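Local coordinates for protein terminal oxygenase component of carbazole 1,9a-dioxygenase (Nocardioides aromaticivorans, PDB 3GCF) that probably dihydroxylates carbazole at the angular 1,9a position, passing electrons from a Rieske [2Fe-2S] cluster to a mononuclear iron where dioxygen is activated, at residues D32-P37 against W269-L274; F140-I143 against E147-A150; L151-P156 against R376-R381. One frame throughout, in Å; residues are numbered along the deposited sequence.

Interaction 1 (D32-P37 against W269-L274); sequences DNHWHP and WLPGVL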
ATOM      1  N   ASP A  32      22.211  -1.793  18.092  1.00 18.94           N
ATOM      2  CA  ASP A  32      21.747  -2.628  19.187  1.00 19.94           C
ATOM      3  C   ASP A  32      22.885  -2.850  20.186  1.00 20.60           C
ATOM      4  O   ASP A  32      24.005  -2.357  19.986  1.00 18.92           O
ATOM      5  CB  ASP A  32      21.149  -3.945  18.666  1.00 22.28           C
ATOM      6  CG  ASP A  32      22.146  -4.798  17.911  1.00 24.92           C
ATOM      7  OD1 ASP A  32      23.027  -4.245  17.224  1.00 26.35           O
ATOM      8  OD2 ASP A  32      22.028  -6.037  17.993  1.00 29.18           O
ATOM      9  N   ASN A  33      22.592  -3.586  21.251  1.00 18.39           N
ATOM     10  CA  ASN A  33      23.537  -3.806  22.335  1.00 16.56           C
ATOM     11  C   ASN A  33      23.637  -2.462  23.055  1.00 15.31           C
ATOM     12  O   ASN A  33      24.703  -2.037  23.497  1.00 15.34           O
ATOM     13  CB  ASN A  33      24.900  -4.272  21.820  1.00 17.65           C
ATOM     14  CG  ASN A  33      24.911  -5.761  21.486  1.00 20.73           C
ATOM     15  OD1 ASN A  33      24.247  -6.561  22.152  1.00 21.15           O
ATOM     16  ND2 ASN A  33      25.670  -6.138  20.466  1.00 19.52           N
ATOM     17  N   HIS A  34      22.484  -1.801  23.146  1.00 12.82           N
ATOM     18  CA  HIS A  34      22.327  -0.510  23.805  1.00 13.53           C
ATOM     19  C   HIS A  34      20.941  -0.489  24.437  1.00 13.73           C
ATOM     20  O   HIS A  34      20.044  -1.222  24.015  1.00 13.06           O
ATOM     21  CB  HIS A  34      22.383   0.643  22.790  1.00 12.93           C
ATOM     22  CG  HIS A  34      23.761   0.988  22.317  1.00 13.16           C
ATOM     23  ND1 HIS A  34      24.657   1.696  23.089  1.00 13.08           N
ATOM     24  CD2 HIS A  34      24.389   0.739  21.143  1.00 12.97           C
ATOM     25  CE1 HIS A  34      25.778   1.870  22.409  1.00 14.44           C
ATOM     26  NE2 HIS A  34      25.641   1.298  21.226  1.00 14.65           N
ATOM     27  N   TRP A  35      20.772   0.348  25.451  1.00 13.32           N
ATOM     28  CA  TRP A  35      19.475   0.507  26.082  1.00 13.11           C
ATOM     29  C   TRP A  35      18.709   1.506  25.212  1.00 12.96           C
ATOM     30  O   TRP A  35      19.305   2.434  24.653  1.00 12.35           O
ATOM     31  CB  TRP A  35      19.614   1.092  27.487  1.00 12.93           C
ATOM     32  CG  TRP A  35      20.166   0.157  28.513  1.00 14.36           C
ATOM     33  CD1 TRP A  35      21.468   0.043  28.908  1.00 15.11           C
ATOM     34  CD2 TRP A  35      19.422  -0.775  29.304  1.00 14.75           C
ATOM     35  NE1 TRP A  35      21.580  -0.899  29.904  1.00 15.66           N
ATOM     36  CE2 TRP A  35      20.339  -1.420  30.165  1.00 15.73           C
ATOM     37  CE3 TRP A  35      18.064  -1.129  29.370  1.00 16.45           C
ATOM     38  CZ2 TRP A  35      19.943  -2.402  31.084  1.00 13.64           C
ATOM     39  CZ3 TRP A  35      17.670  -2.107  30.286  1.00 15.72           C
ATOM     40  CH2 TRP A  35      18.611  -2.730  31.131  1.00 14.88           C
ATOM     41  N   HIS A  36      17.400   1.307  25.094  1.00 11.47           N
ATOM     42  CA  HIS A  36      16.537   2.197  24.315  1.00 11.83           C
ATOM     43  C   HIS A  36      15.210   2.330  25.056  1.00 10.56           C
ATOM     44  O   HIS A  36      14.724   1.365  25.635  1.00 10.55           O
ATOM     45  CB  HIS A  36      16.253   1.610  22.925  1.00 12.36           C
ATOM     46  CG  HIS A  36      17.424   1.643  21.993  1.00  9.95           C
ATOM     47  ND1 HIS A  36      17.854   2.799  21.379  1.00  9.67           N
ATOM     48  CD2 HIS A  36      18.244   0.656  21.557  1.00 10.32           C
ATOM     49  CE1 HIS A  36      18.889   2.524  20.604  1.00  9.15           C
ATOM     50  NE2 HIS A  36      19.146   1.231  20.693  1.00  9.61           N
ATOM     51  N   PRO A  37      14.614   3.533  25.063  1.00 10.95           N
ATOM     52  CA  PRO A  37      13.333   3.690  25.759  1.00  9.34           C
ATOM     53  C   PRO A  37      12.228   2.981  24.976  1.00  9.46           C
ATOM     54  O   PRO A  37      12.251   2.955  23.746  1.00  7.55           O
ATOM     55  CB  PRO A  37      13.141   5.206  25.791  1.00 10.07           C
ATOM     56  CG  PRO A  37      13.850   5.663  24.542  1.00  6.98           C
ATOM     57  CD  PRO A  37      15.107   4.828  24.565  1.00  8.84           C
ATOM     58  N   TRP A 269      24.179  11.916  22.041  1.00 10.82           N
ATOM     59  CA  TRP A 269      24.980  10.840  22.603  1.00 11.39           C
ATOM     60  C   TRP A 269      24.515   9.475  22.109  1.00 13.13           C
ATOM     61  O   TRP A 269      23.325   9.272  21.842  1.00 13.12           O
ATOM     62  CB  TRP A 269      24.902  10.892  24.132  1.00 10.73           C
ATOM     63  CG  TRP A 269      25.190  12.264  24.674  1.00 12.44           C
ATOM     64  CD1 TRP A 269      24.366  13.348  24.632  1.00 12.65           C
ATOM     65  CD2 TRP A 269      26.422  12.719  25.242  1.00 12.78           C
ATOM     66  NE1 TRP A 269      25.008  14.455  25.131  1.00 13.74           N
ATOM     67  CE2 TRP A 269      26.274  14.097  25.512  1.00 13.18           C
ATOM     68  CE3 TRP A 269      27.643  12.096  25.546  1.00 13.05           C
ATOM     69  CZ2 TRP A 269      27.300  14.867  26.073  1.00 13.25           C
ATOM     70  CZ3 TRP A 269      28.664  12.860  26.101  1.00 11.94           C
ATOM     71  CH2 TRP A 269      28.485  14.232  26.358  1.00 13.60           C
ATOM     72  N   LEU A 270      25.452   8.541  21.975  1.00 11.16           N
ATOM     73  CA  LEU A 270      25.109   7.197  21.527  1.00 12.96           C
ATOM     74  C   LEU A 270      24.128   6.613  22.542  1.00 12.42           C
ATOM     75  O   LEU A 270      24.221   6.900  23.735  1.00 13.38           O
ATOM     76  CB  LEU A 270      26.366   6.325  21.437  1.00 12.63           C
ATOM     77  CG  LEU A 270      27.237   6.522  20.191  1.00 15.82           C
ATOM     78  CD1 LEU A 270      28.566   5.792  20.352  1.00 15.93           C
ATOM     79  CD2 LEU A 270      26.491   5.990  18.967  1.00 16.33           C
ATOM     80  N   PRO A 271      23.181   5.776  22.089  1.00 11.79           N
ATOM     81  CA  PRO A 271      22.974   5.329  20.708  1.00 11.02           C
ATOM     82  C   PRO A 271      22.256   6.327  19.800  1.00 12.07           C
ATOM     83  O   PRO A 271      21.952   6.008  18.648  1.00 11.61           O
ATOM     84  CB  PRO A 271      22.176   4.044  20.892  1.00 11.49           C
ATOM     85  CG  PRO A 271      21.296   4.390  22.051  1.00 11.87           C
ATOM     86  CD  PRO A 271      22.258   5.080  23.006  1.00 11.70           C
ATOM     87  N   GLY A 272      21.992   7.527  20.315  1.00 12.45           N
ATOM     88  CA  GLY A 272      21.316   8.550  19.530  1.00 11.57           C
ATOM     89  C   GLY A 272      20.294   9.292  20.371  1.00 11.94           C
ATOM     90  O   GLY A 272      19.088   9.201  20.126  1.00 11.41           O
ATOM     91  N   VAL A 273      20.782  10.031  21.365  1.00 10.92           N
ATOM     92  CA  VAL A 273      19.923  10.766  22.287  1.00  9.27           C
ATOM     93  C   VAL A 273      20.333  12.233  22.346  1.00 12.06           C
ATOM     94  O   VAL A 273      21.491  12.556  22.620  1.00 11.11           O
ATOM     95  CB  VAL A 273      20.011  10.145  23.706  1.00  7.90           C
ATOM     96  CG1 VAL A 273      18.984  10.788  24.643  1.00  6.19           C
ATOM     97  CG2 VAL A 273      19.792   8.637  23.617  1.00  4.59           C
ATOM     98  N   LEU A 274      19.373  13.116  22.089  1.00 11.94           N
ATOM     99  CA  LEU A 274      19.626  14.550  22.092  1.00 10.47           C
ATOM    100  C   LEU A 274      19.426  15.179  23.465  1.00 11.09           C
ATOM    101  O   LEU A 274      18.647  14.687  24.292  1.00 10.28           O
ATOM    102  CB  LEU A 274      18.689  15.250  21.102  1.00 10.17           C
ATOM    103  CG  LEU A 274      19.047  16.672  20.653  1.00  9.32           C
ATOM    104  CD1 LEU A 274      20.130  16.583  19.594  1.00  5.57           C
ATOM    105  CD2 LEU A 274      17.819  17.378  20.069  1.00  5.95           C
TER

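Interaction 2 (F140-I143 against E147-A150); sequences FVFI and EPHA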
ATOM      1  N   PHE A 140      13.143   1.541  29.973  1.00  8.95           N
ATOM      2  CA  PHE A 140      14.217   1.237  29.035  1.00  9.28           C
ATOM      3  C   PHE A 140      14.313  -0.272  28.859  1.00 11.86           C
ATOM      4  O   PHE A 140      14.101  -1.033  29.806  1.00 15.29           O
ATOM      5  CB  PHE A 140      15.551   1.785  29.551  1.00  8.45           C
ATOM      6  CG  PHE A 140      15.625   3.288  29.566  1.00  9.49           C
ATOM      7  CD1 PHE A 140      15.941   3.993  28.410  1.00  8.47           C
ATOM      8  CD2 PHE A 140      15.347   4.000  30.731  1.00  8.78           C
ATOM      9  CE1 PHE A 140      15.977   5.389  28.410  1.00 12.00           C
ATOM     10  CE2 PHE A 140      15.381   5.400  30.743  1.00 11.70           C
ATOM     11  CZ  PHE A 140      15.696   6.095  29.579  1.00 10.45           C
ATOM     12  N   VAL A 141      14.621  -0.694  27.639  1.00 11.88           N
ATOM     13  CA  VAL A 141      14.756  -2.105  27.313  1.00 11.99           C
ATOM     14  C   VAL A 141      16.106  -2.305  26.634  1.00 13.85           C
ATOM     15  O   VAL A 141      16.501  -1.508  25.780  1.00 15.06           O
ATOM     16  CB  VAL A 141      13.645  -2.559  26.336  1.00 12.50           C
ATOM     17  CG1 VAL A 141      13.827  -4.025  25.987  1.00 12.35           C
ATOM     18  CG2 VAL A 141      12.276  -2.324  26.955  1.00 11.96           C
ATOM     19  N   PHE A 142      16.821  -3.362  27.007  1.00 14.44           N
ATOM     20  CA  PHE A 142      18.115  -3.616  26.400  1.00 14.52           C
ATOM     21  C   PHE A 142      17.939  -4.512  25.179  1.00 15.30           C
ATOM     22  O   PHE A 142      17.518  -5.662  25.296  1.00 14.71           O
ATOM     23  CB  PHE A 142      19.062  -4.278  27.403  1.00 15.27           C
ATOM     24  CG  PHE A 142      20.494  -4.300  26.949  1.00 16.39           C
ATOM     25  CD1 PHE A 142      21.288  -3.161  27.059  1.00 16.48           C
ATOM     26  CD2 PHE A 142      21.036  -5.440  26.367  1.00 16.33           C
ATOM     27  CE1 PHE A 142      22.602  -3.153  26.592  1.00 17.61           C
ATOM     28  CE2 PHE A 142      22.351  -5.445  25.895  1.00 19.95           C
ATOM     29  CZ  PHE A 142      23.136  -4.295  26.008  1.00 18.39           C
ATOM     30  N   ILE A 143      18.254  -3.973  24.005  1.00 15.61           N
ATOM     31  CA  ILE A 143      18.129  -4.714  22.754  1.00 17.11           C
ATOM     32  C   ILE A 143      19.513  -5.173  22.297  1.00 18.20           C
ATOM     33  O   ILE A 143      20.438  -4.367  22.204  1.00 17.94           O
ATOM     34  CB  ILE A 143      17.526  -3.829  21.634  1.00 18.40           C
ATOM     35  CG1 ILE A 143      16.237  -3.155  22.122  1.00 18.96           C
ATOM     36  CG2 ILE A 143      17.252  -4.671  20.398  1.00 16.90           C
ATOM     37  CD1 ILE A 143      15.111  -4.113  22.437  1.00 20.28           C
ATOM     38  N   GLU A 147      25.286  -9.090  27.115  1.00 27.60           N
ATOM     39  CA  GLU A 147      24.711  -8.899  28.433  1.00 29.83           C
ATOM     40  C   GLU A 147      24.607  -7.385  28.568  1.00 27.82           C
ATOM     41  O   GLU A 147      25.440  -6.646  28.042  1.00 27.50           O
ATOM     42  CB  GLU A 147      25.627  -9.445  29.527  1.00 35.12           C
ATOM     43  CG  GLU A 147      26.045 -10.891  29.344  1.00 43.36           C
ATOM     44  CD  GLU A 147      26.669 -11.471  30.603  1.00 49.10           C
ATOM     45  OE1 GLU A 147      27.512 -10.784  31.225  1.00 51.77           O
ATOM     46  OE2 GLU A 147      26.319 -12.617  30.968  1.00 52.03           O
ATOM     47  N   PRO A 148      23.583  -6.901  29.271  1.00 25.64           N
ATOM     48  CA  PRO A 148      23.443  -5.455  29.420  1.00 22.65           C
ATOM     49  C   PRO A 148      24.537  -4.797  30.248  1.00 22.88           C
ATOM     50  O   PRO A 148      25.054  -5.384  31.197  1.00 23.42           O
ATOM     51  CB  PRO A 148      22.065  -5.311  30.058  1.00 22.97           C
ATOM     52  CG  PRO A 148      21.948  -6.560  30.886  1.00 23.39           C
ATOM     53  CD  PRO A 148      22.493  -7.619  29.959  1.00 24.35           C
ATOM     54  N   HIS A 149      24.900  -3.579  29.861  1.00 20.92           N
ATOM     55  CA  HIS A 149      25.894  -2.803  30.588  1.00 17.57           C
ATOM     56  C   HIS A 149      25.081  -1.741  31.329  1.00 17.14           C
ATOM     57  O   HIS A 149      23.854  -1.721  31.231  1.00 17.46           O
ATOM     58  CB  HIS A 149      26.888  -2.144  29.627  1.00 15.61           C
ATOM     59  CG  HIS A 149      26.241  -1.464  28.460  1.00 16.40           C
ATOM     60  ND1 HIS A 149      26.144  -2.052  27.217  1.00 14.41           N
ATOM     61  CD2 HIS A 149      25.613  -0.268  28.361  1.00 15.04           C
ATOM     62  CE1 HIS A 149      25.483  -1.248  26.402  1.00 16.25           C
ATOM     63  NE2 HIS A 149      25.149  -0.159  27.073  1.00 16.02           N
ATOM     64  N   ALA A 150      25.755  -0.865  32.065  1.00 16.32           N
ATOM     65  CA  ALA A 150      25.078   0.176  32.828  1.00 14.23           C
ATOM     66  C   ALA A 150      24.237   1.090  31.945  1.00 14.50           C
ATOM     67  O   ALA A 150      24.698   1.557  30.904  1.00 14.03           O
ATOM     68  CB  ALA A 150      26.101   1.003  33.601  1.00 12.34           C
TER

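Interaction 3 (L151-P156 against R376-R381); sequences LSEDLP and RGRGVR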
ATOM      1  N   LEU A 151      23.005   1.343  32.379  1.00 12.75           N
ATOM      2  CA  LEU A 151      22.078   2.204  31.653  1.00 14.31           C
ATOM      3  C   LEU A 151      22.677   3.587  31.392  1.00 14.78           C
ATOM      4  O   LEU A 151      22.482   4.162  30.319  1.00 14.76           O
ATOM      5  CB  LEU A 151      20.772   2.360  32.452  1.00 13.54           C
ATOM      6  CG  LEU A 151      19.727   3.341  31.906  1.00 14.19           C
ATOM      7  CD1 LEU A 151      19.279   2.884  30.532  1.00 14.85           C
ATOM      8  CD2 LEU A 151      18.534   3.433  32.855  1.00 13.95           C
ATOM      9  N   SER A 152      23.404   4.109  32.377  1.00 14.31           N
ATOM     10  CA  SER A 152      24.021   5.432  32.290  1.00 15.21           C
ATOM     11  C   SER A 152      24.951   5.592  31.101  1.00 15.29           C
ATOM     12  O   SER A 152      25.249   6.710  30.686  1.00 16.35           O
ATOM     13  CB  SER A 152      24.801   5.736  33.571  1.00 15.80           C
ATOM     14  OG  SER A 152      25.899   4.853  33.714  1.00 17.17           O
ATOM     15  N   GLU A 153      25.416   4.478  30.559  1.00 14.18           N
ATOM     16  CA  GLU A 153      26.317   4.523  29.421  1.00 16.77           C
ATOM     17  C   GLU A 153      25.614   4.874  28.111  1.00 17.28           C
ATOM     18  O   GLU A 153      26.271   5.236  27.131  1.00 18.49           O
ATOM     19  CB  GLU A 153      27.043   3.176  29.286  1.00 19.39           C
ATOM     20  CG  GLU A 153      28.175   2.993  30.293  1.00 20.64           C
ATOM     21  CD  GLU A 153      28.819   1.620  30.223  1.00 24.27           C
ATOM     22  OE1 GLU A 153      29.003   1.090  29.107  1.00 24.47           O
ATOM     23  OE2 GLU A 153      29.156   1.070  31.289  1.00 29.16           O
ATOM     24  N   ASP A 154      24.285   4.773  28.098  1.00 16.70           N
ATOM     25  CA  ASP A 154      23.502   5.066  26.900  1.00 15.18           C
ATOM     26  C   ASP A 154      22.592   6.275  27.056  1.00 14.03           C
ATOM     27  O   ASP A 154      21.594   6.410  26.341  1.00 13.26           O
ATOM     28  CB  ASP A 154      22.657   3.850  26.503  1.00 15.32           C
ATOM     29  CG  ASP A 154      23.502   2.665  26.090  1.00 17.28           C
ATOM     30  OD1 ASP A 154      24.573   2.882  25.480  1.00 17.29           O
ATOM     31  OD2 ASP A 154      23.091   1.516  26.360  1.00 17.52           O
ATOM     32  N   LEU A 155      22.937   7.150  27.991  1.00 13.23           N
ATOM     33  CA  LEU A 155      22.157   8.356  28.244  1.00 13.24           C
ATOM     34  C   LEU A 155      23.071   9.572  28.313  1.00 14.64           C
ATOM     35  O   LEU A 155      24.239   9.462  28.685  1.00 14.14           O
ATOM     36  CB  LEU A 155      21.396   8.229  29.564  1.00 10.60           C
ATOM     37  CG  LEU A 155      20.279   7.182  29.622  1.00 11.46           C
ATOM     38  CD1 LEU A 155      19.779   7.035  31.064  1.00  7.43           C
ATOM     39  CD2 LEU A 155      19.141   7.599  28.694  1.00 10.95           C
ATOM     40  N   PRO A 156      22.555  10.751  27.937  1.00 14.74           N
ATOM     41  CA  PRO A 156      23.368  11.967  27.985  1.00 14.42           C
ATOM     42  C   PRO A 156      23.665  12.286  29.447  1.00 14.15           C
ATOM     43  O   PRO A 156      22.894  11.921  30.333  1.00 14.54           O
ATOM     44  CB  PRO A 156      22.454  13.026  27.361  1.00 13.78           C
ATOM     45  CG  PRO A 156      21.545  12.228  26.466  1.00 12.06           C
ATOM     46  CD  PRO A 156      21.250  11.014  27.306  1.00 14.50           C
ATOM     47  N   ARG A 376      31.788   3.794  17.280  1.00 20.91           N
ATOM     48  CA  ARG A 376      31.455   3.324  18.619  1.00 21.78           C
ATOM     49  C   ARG A 376      30.126   2.606  18.828  1.00 21.96           C
ATOM     50  O   ARG A 376      29.891   2.068  19.911  1.00 20.54           O
ATOM     51  CB  ARG A 376      31.551   4.491  19.601  1.00 23.55           C
ATOM     52  CG  ARG A 376      32.868   5.240  19.545  1.00 27.75           C
ATOM     53  CD  ARG A 376      34.008   4.436  20.144  1.00 30.41           C
ATOM     54  NE  ARG A 376      35.280   5.127  19.968  1.00 36.42           N
ATOM     55  CZ  ARG A 376      36.420   4.770  20.553  1.00 40.28           C
ATOM     56  NH1 ARG A 376      36.456   3.722  21.370  1.00 40.78           N
ATOM     57  NH2 ARG A 376      37.531   5.460  20.318  1.00 40.91           N
ATOM     58  N   GLY A 377      29.247   2.613  17.829  1.00 20.80           N
ATOM     59  CA  GLY A 377      27.984   1.910  17.993  1.00 21.45           C
ATOM     60  C   GLY A 377      28.333   0.487  18.389  1.00 21.22           C
ATOM     61  O   GLY A 377      29.089  -0.169  17.684  1.00 22.18           O
ATOM     62  N   ARG A 378      27.808   0.001  19.509  1.00 22.38           N
ATOM     63  CA  ARG A 378      28.139  -1.348  19.967  1.00 23.04           C
ATOM     64  C   ARG A 378      27.729  -2.476  19.030  1.00 24.10           C
ATOM     65  O   ARG A 378      28.411  -3.495  18.948  1.00 28.04           O
ATOM     66  CB  ARG A 378      27.550  -1.600  21.352  1.00 22.32           C
ATOM     67  CG  ARG A 378      28.303  -0.915  22.481  1.00 22.95           C
ATOM     68  CD  ARG A 378      27.489  -1.018  23.748  1.00 25.45           C
ATOM     69  NE  ARG A 378      28.055  -0.290  24.876  1.00 24.83           N
ATOM     70  CZ  ARG A 378      28.962  -0.785  25.709  1.00 25.63           C
ATOM     71  NH1 ARG A 378      29.423  -2.018  25.539  1.00 25.37           N
ATOM     72  NH2 ARG A 378      29.382  -0.058  26.731  1.00 25.23           N
ATOM     73  N   GLY A 379      26.618  -2.306  18.327  1.00 23.63           N
ATOM     74  CA  GLY A 379      26.180  -3.342  17.414  1.00 21.81           C
ATOM     75  C   GLY A 379      25.363  -2.759  16.284  1.00 22.89           C
ATOM     76  O   GLY A 379      24.583  -1.829  16.491  1.00 23.87           O
ATOM     77  N   VAL A 380      25.539  -3.300  15.086  1.00 21.97           N
ATOM     78  CA  VAL A 380      24.803  -2.815  13.931  1.00 22.78           C
ATOM     79  C   VAL A 380      23.667  -3.751  13.549  1.00 25.27           C
ATOM     80  O   VAL A 380      23.850  -4.964  13.434  1.00 25.75           O
ATOM     81  CB  VAL A 380      25.728  -2.644  12.705  1.00 22.04           C
ATOM     82  CG1 VAL A 380      24.901  -2.314  11.470  1.00 19.92           C
ATOM     83  CG2 VAL A 380      26.743  -1.541  12.971  1.00 21.07           C
ATOM     84  N   ARG A 381      22.487  -3.177  13.365  1.00 26.44           N
ATOM     85  CA  ARG A 381      21.326  -3.949  12.962  1.00 27.48           C
ATOM     86  C   ARG A 381      20.849  -3.335  11.649  1.00 28.99           C
ATOM     87  O   ARG A 381      20.360  -2.203  11.617  1.00 27.39           O
ATOM     88  CB  ARG A 381      20.238  -3.874  14.031  1.00 27.92           C
ATOM     89  CG  ARG A 381      19.046  -4.759  13.734  1.00 28.90           C
ATOM     90  CD  ARG A 381      18.152  -4.926  14.947  1.00 28.64           C
ATOM     91  NE  ARG A 381      18.764  -5.750  15.988  1.00 25.76           N
ATOM     92  CZ  ARG A 381      18.119  -6.157  17.079  1.00 26.30           C
ATOM     93  NH1 ARG A 381      16.851  -5.811  17.265  1.00 24.37           N
ATOM     94  NH2 ARG A 381      18.736  -6.907  17.984  1.00 26.61           N
TER
HETATM   95  O   HOH W   1      27.250   2.381  25.550  1.00 14.15           O

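Interaction 1 (D32-P37 against W269-L274)
Pro271 packs its pyrrolidine ring against the imidazoles of both His34 and His36, and nearly all of the buried surface of this contact gathers round that one residue. Its CB lies over one face of the His34 ring in a CH-pi contact, 4.0 Å from the ring centroid and offset toward the rim, with His34 CG the nearest ring atom. The second histidine is met at a slant: His36 CE1 comes to 3.4 Å from Pro271 CG and 3.6 Å from Pro271 CB. The carbonyl of Trp35 adds a looser contact, Trp35 O to Pro271 CG at 3.8 Å. His36 carries CG anti to its carbonyl carbon (chi1 -72°), which brings the end of its ring nearer the proline. With an alanine here, the side of Pro271 at CG would probably lose its neighbour, and the carbonyl of Phe31 the hydrogen bond it accepts from NE2 of His36.

Packing slackens beyond this point. Leu270 CB stays 4.6 Å from His34 CE1, and its side chain leans instead on helix 364-376, while Trp35 turns its indole away toward Phe142 and His149. No solvent side is evident, since every touching residue is buried. The cis peptide before Pro271 belongs to the tight connection between strands 265-269 and 273-277, where Gly272 and Val273 facing Trp269 form a classic beta bulge. The contact thus sets a hairpin turn of the catalytic-domain sheet against the first strand of the Rieske-domain sheet, joining the two domains of a Rieske oxygenase alpha subunit.

Interaction 2 (F140-I143 against E147-A150)
Phe142 is held from two directions, by Pro148 above its ring and by His149 at its rim. The alpha carbon of Pro148 stands almost straight over the middle of the phenyl ring, 3.5 Å from the centroid and 9° off the normal, a CH-pi contact of backbone origin. Pro148 CB lies over the same face nearer the root of the ring, 3.6 Å from Phe142 CG, so the proline spans the ring from CG toward CZ. With CG anti to the backbone N (chi1 -167°), the phenyl group reaches out from the strand to meet the returning loop.

His149 meets it differently. Its ring is turned 84° from that of Phe142, and the phenyl edge points at the imidazole face in an offset edge-to-face pair with centroids 5.2 Å apart. The closest atoms are Phe142 CE1 and His149 CE1, at 3.5 Å. His149 NE2 is hydrogen-bonded to Asp154 OD2, which helps fix the rotation of the imidazole.

Pro148 itself is exposed, whereas Phe142 is buried. Strand 138-143 lies between strands 34-40 and 129-135 of the Rieske-domain sheet; Trp35 from the former makes edge-to-face pairs with both Phe142 and His149, and Pro131 from the latter touches Phe142 and Pro148.

Interaction 3 (L151-P156 against R376-R381)
Glu153 and Arg378 are joined by a salt bridge, the one direct contact between 151-156 and 376-381: Glu153 OE1 lies 2.7 Å from Arg378 NH2. The carboxylate oxygen comes up at the edge of the guanidinium, near its plane, but the two flat groups are turned 31° from each other, and a single oxygen and a single nitrogen carry the pairing. Arg378 reaches across because its chain is extended from CG to NE, with chi4 of -86° then turning the guanidinium out of the line of the chain.

The second kind of link runs through water. One ordered molecule accepts a hydrogen bond from Arg378 NE at 2.9 Å and donates one to Asp154 OD1 at 2.7 Å, bridging an arginine and an aspartate whose charged atoms do not touch. It sits in the guanidinium plane, at its edge. Beyond the pair, Arg378 makes a cation-pi contact with Trp225.

Asp154 is the more deeply placed acid: OD1 also takes a hydrogen bond from His34 ND1, and OD2 one from Trp35 N. The nearby guanidinium and the donors round Asp154 are likely to favour its ionised form, and Arg378 probably does the same for Glu153.

In the fold
Interaction 1 is the core contact of the three, wholly buried and made of van der Waals and CH-pi contacts with no hydrogen bond across it, and it joins the two large sheets of the chain. Interaction 2 is partly buried and local, holding the loop after strand 138-143 against that strand, the neighbour of 34-40 in the same sheet. Interaction 3 lies at the surface and relies on charge and water, tying the continuation of that loop to the C-terminal segment after helix 364-376. Asp154 links them all, since its carboxylate binds residues of both 32-37 and 147-150, and His34 also bonds the backbone of Arg378. Ring and proline packing thus serves both the buried contact and the partly exposed one, while the charge pair is at the surface.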